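Local coordinates for peptidylprolyl isomerase PrsA (Bacillus anthracis, PDB 6VJ4), which catalyses cis-trans isomerisation of peptidyl-prolyl bonds, helps several secreted proteins fold outside the cell and is important for secretion of the protective antigen, at residues K107-A112 against G197-K202; Q179-V184 against H191-T196. All blocks are in the same frame, centred on the assembly; numbering follows the deposited sequence. Where two conformers were deposited one is given.

Contact 1: K107-A112 against G197-K202; sequences KPEIKA and GKKDLK
Glu109 and Lys199 lie side by side where two antiparallel strands give way to loop, and the lysine shows how an alkyl chain can be in contact along its whole length before its charge is paired. In the conformer described here, CG stands anti to the carbonyl carbon (chi1 -64°), and the chain is extended from there on. CB of Lys199 lies 3.6 Å from Glu109 O; CG meets the same oxygen and Glu109 CB. CD comes to 3.3 Å from Glu109 OE1, CE follows close to that oxygen, and NZ forms a salt bridge with OE1 at 3.4 Å, weak as a hydrogen bond. A water donates to Glu109 OE2 and accepts from Lys199 NZ, and the lysine also makes a cation-pi contact with Tyr158.

In the backbone, Lys199 N reaches Glu109 O at 2.9 Å. Lys111 and Gly197 are a hydrogen-bonded pair: Lys111 N gives a nearly straight bond to Gly197 O at 2.9 Å, while the return bond from Gly197 N to Lys111 O is more bent. Between them Ile110 and Lys198 form a non-hydrogen-bonded pair, and Lys198 CG lies 3.8 Å from Pro108 CB. One water joins Glu109 N to Asp200 O, and Leu201 CD2 touches Pro108 CD.

The contact joins strands 110-117 and 189-198 of the parvulin-type sheet, first and last in chain order, side by side in its middle. Strand 155-159 flanks strand 110-117 on its other edge; Ile110 packs on Ala172 and Tyr173 of helix 166-174, whose Glu169 pairs with Lys107.

Contact 2: Q179-V184 against H191-T196; sequences QISDPV and HIIKLT
Val184 and His191 face each other as an antiparallel hydrogen-bonded pair: Val184 N binds His191 O, and His191 N binds Val184 O, each at 2.8 Å. The same Val184 O lies in the plane of the His191 ring, at its edge, 3.4 Å from CD2. Val184 CG2, anti to its own carbonyl carbon, meets Ile193 CD1 at 4.0 Å, the two side chains crossing at about a right angle.

The backbone of Ile193 makes two hydrogen bonds with Ser181. Its O accepts a short bond from Ser181 N (2.7 Å), and its N donates to Ser181 OG at 2.9 Å. That hydroxyl sits between the backbone N and the carbonyl carbon of its own residue (chi1 74°) and donates a hydrogen bond to Asp182 O, so one side-chain oxygen both accepts the N-H of Ile193 and donates to the carbonyl of the next residue.

The fold is that of the parvulin-type isomerases, in which two facing histidines line the active site. His191 is probably one of this pair: its ND1 is hydrogen-bonded to ND1 of His114 on strand 110-117, and its NE2 to Ser186 OG.

Ile192 touches Leu130 of helix 120-131. Its CD1, turned by chi2 of -62°, lies 3.5 Å from Pro183 N and also meets CG of that ring. Its CG2 presses on Ile180 CG2 at 3.4 Å, tighter than ordinary van der Waals contact. Between the Ile180–Lys194 bridge and the Val184–His191 pair the register slips by one residue; Ser181 O, buried in this irregular stretch, has no polar partner in the model.

Overall arrangement
Both contacts use strand 189-198, contact 1 only its last two residues and the loop that follows; their centres are about 16 Å apart. They meet at Lys111, whose O lies 2.8 Å from Thr196 N in a probable hydrogen bond and 3.4 Å from Leu195 CD1. In sequence, contact 2 falls wholly between the two halves of contact 1, a worked case of a local contact enclosed by a long-range one. Strand 110-117 pairs along one edge of 189-198, segment 179-184 along the other. The probable active-site histidines draw on both strands, His191 from contact 2 and His114 just beyond Ala112 of contact 1.

Contact 1: K107-A112 against G197-K202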
loop_
_atom_site.group_PDB
_atom_site.type_symbol
_atom_site.label_atom_id
_atom_site.label_comp_id
_atom_site.label_asym_id
_atom_site.label_seq_id
_atom_site.Cartn_x
_atom_site.Cartn_y
_atom_site.Cartn_z
ATOM N N LYS A 107 7.293 -25.405 29.124
ATOM C CA LYS A 107 8.443 -25.408 30.053
ATOM C C LYS A 107 7.933 -25.252 31.469
ATOM O O LYS A 107 6.881 -24.658 31.708
ATOM C CB LYS A 107 9.386 -24.247 29.763
ATOM C CG LYS A 107 9.928 -24.167 28.355
ATOM C CD LYS A 107 10.932 -23.045 28.203
ATOM C CE LYS A 107 11.301 -22.817 26.758
ATOM N NZ LYS A 107 12.253 -21.689 26.610
ATOM N N PRO A 108 8.674 -25.762 32.458
ATOM C CA PRO A 108 8.276 -25.594 33.843
ATOM C C PRO A 108 8.313 -24.123 34.264
ATOM O O PRO A 108 9.121 -23.371 33.727
ATOM C CB PRO A 108 9.330 -26.357 34.652
ATOM C CG PRO A 108 10.485 -26.580 33.701
ATOM C CD PRO A 108 9.958 -26.463 32.289
ATOM N N GLU A 109 7.385 -23.748 35.141
ATOM C CA GLU A 109 7.435 -22.416 35.781
ATOM C C GLU A 109 8.742 -22.384 36.578
ATOM O O GLU A 109 9.078 -23.405 37.216
ATOM C CB GLU A 109 6.161 -22.300 36.619
ATOM C CG GLU A 109 5.800 -20.925 37.090
ATOM C CD GLU A 109 4.478 -20.846 37.847
ATOM O OE1 GLU A 109 3.761 -21.860 37.916
ATOM O OE2 GLU A 109 4.176 -19.771 38.365
ATOM N N ILE A 110 9.468 -21.273 36.511
ATOM C CA ILE A 110 10.756 -21.160 37.253
ATOM C C ILE A 110 10.752 -19.902 38.109
ATOM O O ILE A 110 10.020 -18.948 37.811
ATOM C CB ILE A 110 11.981 -21.160 36.331
ATOM C CG1 ILE A 110 11.865 -20.120 35.214
ATOM C CG2 ILE A 110 12.229 -22.552 35.764
ATOM C CD1 ILE A 110 13.175 -19.856 34.474
ATOM N N LYS A 111 11.559 -19.951 39.156
ATOM C CA LYS A 111 11.760 -18.766 39.996
ATOM C C LYS A 111 13.221 -18.378 39.839
ATOM O O LYS A 111 14.082 -19.261 39.817
ATOM C CB LYS A 111 11.408 -19.039 41.458
ATOM C CG LYS A 111 11.558 -17.832 42.359
ATOM C CD LYS A 111 11.038 -18.064 43.740
ATOM C CE LYS A 111 11.769 -19.150 44.487
ATOM N NZ LYS A 111 11.397 -19.111 45.930
ATOM N N ALA A 112 13.452 -17.091 39.687
ATOM C CA ALA A 112 14.840 -16.624 39.560
ATOM C C ALA A 112 14.983 -15.260 40.213
ATOM O O ALA A 112 13.979 -14.529 40.387
ATOM C CB ALA A 112 15.234 -16.506 38.104
ATOM N N GLY A 197 14.272 -21.718 41.725
ATOM C CA GLY A 197 13.147 -22.666 41.831
ATOM C C GLY A 197 12.708 -23.185 40.481
ATOM O O GLY A 197 12.860 -22.491 39.476
ATOM N N LYS A 198 12.152 -24.398 40.477
ATOM C CA LYS A 198 11.621 -24.964 39.226
ATOM C C LYS A 198 10.459 -25.863 39.641
ATOM O O LYS A 198 10.662 -26.770 40.483
ATOM C CB LYS A 198 12.704 -25.727 38.460
ATOM C CG LYS A 198 12.219 -26.333 37.150
ATOM C CD LYS A 198 13.298 -27.037 36.368
ATOM C CE LYS A 198 14.196 -26.076 35.635
ATOM N NZ LYS A 198 15.322 -26.780 34.974
ATOM N N LYS A 199 9.300 -25.625 39.033
ATOM C CA LYS A 199 8.074 -26.399 39.352
ATOM C C LYS A 199 7.962 -27.652 38.497
ATOM O O LYS A 199 8.468 -27.660 37.366
ATOM C CB LYS A 199 6.829 -25.553 39.110
ATOM C CG LYS A 199 6.743 -24.349 40.023
ATOM C CD LYS A 199 5.385 -23.748 40.091
ATOM C CE LYS A 199 5.299 -22.711 41.188
ATOM N NZ LYS A 199 3.931 -22.168 41.321
ATOM N N ASP A 200 7.239 -28.639 39.033
ATOM C CA ASP A 200 6.945 -29.860 38.266
ATOM C C ASP A 200 6.157 -29.427 37.022
ATOM O O ASP A 200 5.438 -28.375 37.061
ATOM C CB ASP A 200 6.161 -30.837 39.148
ATOM C CG ASP A 200 6.876 -31.217 40.444
ATOM O OD1 ASP A 200 8.126 -31.271 40.436
ATOM O OD2 ASP A 200 6.181 -31.424 41.480
ATOM N N LEU A 201 6.304 -30.175 35.939
ATOM C CA LEU A 201 5.582 -29.850 34.692
ATOM C C LEU A 201 4.605 -30.986 34.384
ATOM O O LEU A 201 5.031 -32.156 34.333
ATOM C CB LEU A 201 6.613 -29.642 33.584
ATOM C CG LEU A 201 6.054 -29.273 32.217
ATOM C CD1 LEU A 201 5.238 -27.996 32.280
ATOM C CD2 LEU A 201 7.172 -29.145 31.195
ATOM N N LYS A 202 3.326 -30.648 34.217
ATOM C CA LYS A 202 2.303 -31.661 33.870
ATOM C C LYS A 202 2.486 -32.060 32.412
ATOM O O LYS A 202 3.159 -31.377 31.645
ATOM C CB LYS A 202 0.899 -31.107 34.128
ATOM C CG LYS A 202 0.483 -31.049 35.590
ATOM C CD LYS A 202 -0.864 -30.390 35.797
ATOM C CE LYS A 202 -1.295 -30.352 37.249
ATOM N NZ LYS A 202 -0.371 -29.533 38.069
HETATM O O HOH W 1 5.392 -25.740 35.848
HETATM O O HOH W 2 3.049 -19.203 40.636
#

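Contact 2: Q179-V184 against H191-T196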
loop_
_atom_site.group_PDB
_atom_site.type_symbol
_atom_site.label_atom_id
_atom_site.label_comp_id
_atom_site.label_asym_id
_atom_site.label_seq_id
_atom_site.Cartn_x
_atom_site.Cartn_y
_atom_site.Cartn_z
ATOM N N GLN A 179 22.587 -21.841 40.624
ATOM C CA GLN A 179 23.692 -21.411 39.739
ATOM C C GLN A 179 23.489 -19.953 39.319
ATOM O O GLN A 179 22.321 -19.529 39.162
ATOM C CB GLN A 179 23.769 -22.330 38.520
ATOM C CG GLN A 179 24.908 -21.999 37.579
ATOM C CD GLN A 179 24.957 -22.920 36.375
ATOM O OE1 GLN A 179 24.101 -23.792 36.180
ATOM N NE2 GLN A 179 25.990 -22.725 35.566
ATOM N N ILE A 180 24.598 -19.234 39.209
ATOM C CA ILE A 180 24.588 -17.811 38.780
ATOM C C ILE A 180 25.144 -17.727 37.359
ATOM O O ILE A 180 26.207 -18.332 37.076
ATOM C CB ILE A 180 25.361 -16.969 39.798
ATOM C CG1 ILE A 180 24.749 -17.111 41.200
ATOM C CG2 ILE A 180 25.418 -15.511 39.357
ATOM C CD1 ILE A 180 25.595 -16.510 42.307
ATOM N N SER A 181 24.471 -16.972 36.507
ATOM C CA SER A 181 24.900 -16.817 35.106
ATOM C C SER A 181 26.062 -15.840 34.978
ATOM O O SER A 181 26.274 -15.017 35.888
ATOM C CB SER A 181 23.790 -16.302 34.260
ATOM O OG SER A 181 23.557 -14.919 34.521
ATOM N N ASP A 182 26.759 -15.956 33.849
ATOM C CA ASP A 182 27.662 -14.863 33.416
ATOM C C ASP A 182 26.728 -13.764 32.918
ATOM O O ASP A 182 25.504 -13.966 32.856
ATOM C CB ASP A 182 28.638 -15.380 32.362
ATOM C CG ASP A 182 29.808 -16.083 33.012
ATOM O OD1 ASP A 182 30.361 -15.512 33.989
ATOM O OD2 ASP A 182 30.118 -17.184 32.583
ATOM N N PRO A 183 27.236 -12.569 32.575
ATOM C CA PRO A 183 26.385 -11.486 32.091
ATOM C C PRO A 183 25.610 -11.904 30.847
ATOM O O PRO A 183 26.191 -12.498 29.932
ATOM C CB PRO A 183 27.376 -10.358 31.767
ATOM C CG PRO A 183 28.539 -10.659 32.704
ATOM C CD PRO A 183 28.654 -12.166 32.652
ATOM N N VAL A 184 24.309 -11.655 30.901
ATOM C CA VAL A 184 23.363 -11.968 29.805
ATOM C C VAL A 184 22.868 -10.658 29.215
ATOM O O VAL A 184 22.174 -9.906 29.938
ATOM C CB VAL A 184 22.191 -12.818 30.329
ATOM C CG1 VAL A 184 21.181 -13.089 29.230
ATOM C CG2 VAL A 184 22.695 -14.101 30.963
ATOM N N HIS A 191 22.222 -8.786 32.520
ATOM C CA HIS A 191 21.645 -9.433 33.708
ATOM C C HIS A 191 22.606 -10.455 34.286
ATOM O O HIS A 191 23.294 -11.140 33.509
ATOM C CB HIS A 191 20.370 -10.239 33.385
ATOM C CG HIS A 191 19.302 -9.492 32.679
ATOM N ND1 HIS A 191 18.186 -9.008 33.340
ATOM C CD2 HIS A 191 19.160 -9.147 31.382
ATOM C CE1 HIS A 191 17.409 -8.393 32.483
ATOM N NE2 HIS A 191 17.981 -8.454 31.270
ATOM N N ILE A 192 22.684 -10.470 35.605
ATOM C CA ILE A 192 23.294 -11.618 36.304
ATOM C C ILE A 192 22.084 -12.354 36.876
ATOM O O ILE A 192 21.302 -11.736 37.634
ATOM C CB ILE A 192 24.311 -11.208 37.362
ATOM C CG1 ILE A 192 25.489 -10.468 36.721
ATOM C CG2 ILE A 192 24.774 -12.427 38.120
ATOM C CD1 ILE A 192 26.275 -11.291 35.727
ATOM N N ILE A 193 21.927 -13.625 36.500
ATOM C CA ILE A 193 20.701 -14.388 36.853
ATOM C C ILE A 193 21.050 -15.542 37.792
ATOM O O ILE A 193 22.116 -16.201 37.587
ATOM C CB ILE A 193 20.036 -14.934 35.570
ATOM C CG1 ILE A 193 19.824 -13.860 34.505
ATOM C CG2 ILE A 193 18.744 -15.680 35.910
ATOM C CD1 ILE A 193 19.373 -14.406 33.146
ATOM N N LYS A 194 20.205 -15.751 38.790
ATOM C CA LYS A 194 20.348 -16.906 39.691
ATOM C C LYS A 194 19.044 -17.701 39.642
ATOM O O LYS A 194 18.000 -17.137 39.930
ATOM C CB LYS A 194 20.664 -16.460 41.119
ATOM C CG LYS A 194 20.849 -17.607 42.084
ATOM C CD LYS A 194 21.266 -17.226 43.473
ATOM C CE LYS A 194 20.292 -16.298 44.160
ATOM N NZ LYS A 194 20.601 -16.158 45.612
ATOM N N LEU A 195 19.117 -18.982 39.273
ATOM C CA LEU A 195 17.878 -19.782 39.284
ATOM C C LEU A 195 17.607 -20.252 40.709
ATOM O O LEU A 195 18.502 -20.808 41.313
ATOM C CB LEU A 195 18.047 -20.976 38.344
ATOM C CG LEU A 195 16.800 -21.855 38.249
ATOM C CD1 LEU A 195 15.660 -21.159 37.539
ATOM C CD2 LEU A 195 17.157 -23.153 37.554
ATOM N N THR A 196 16.378 -20.089 41.201
ATOM C CA THR A 196 16.140 -20.441 42.625
ATOM C C THR A 196 15.000 -21.435 42.794
ATOM O O THR A 196 14.836 -21.918 43.921
ATOM C CB THR A 196 15.853 -19.181 43.445
ATOM O OG1 THR A 196 14.759 -18.487 42.860
ATOM C CG2 THR A 196 17.032 -18.233 43.475
#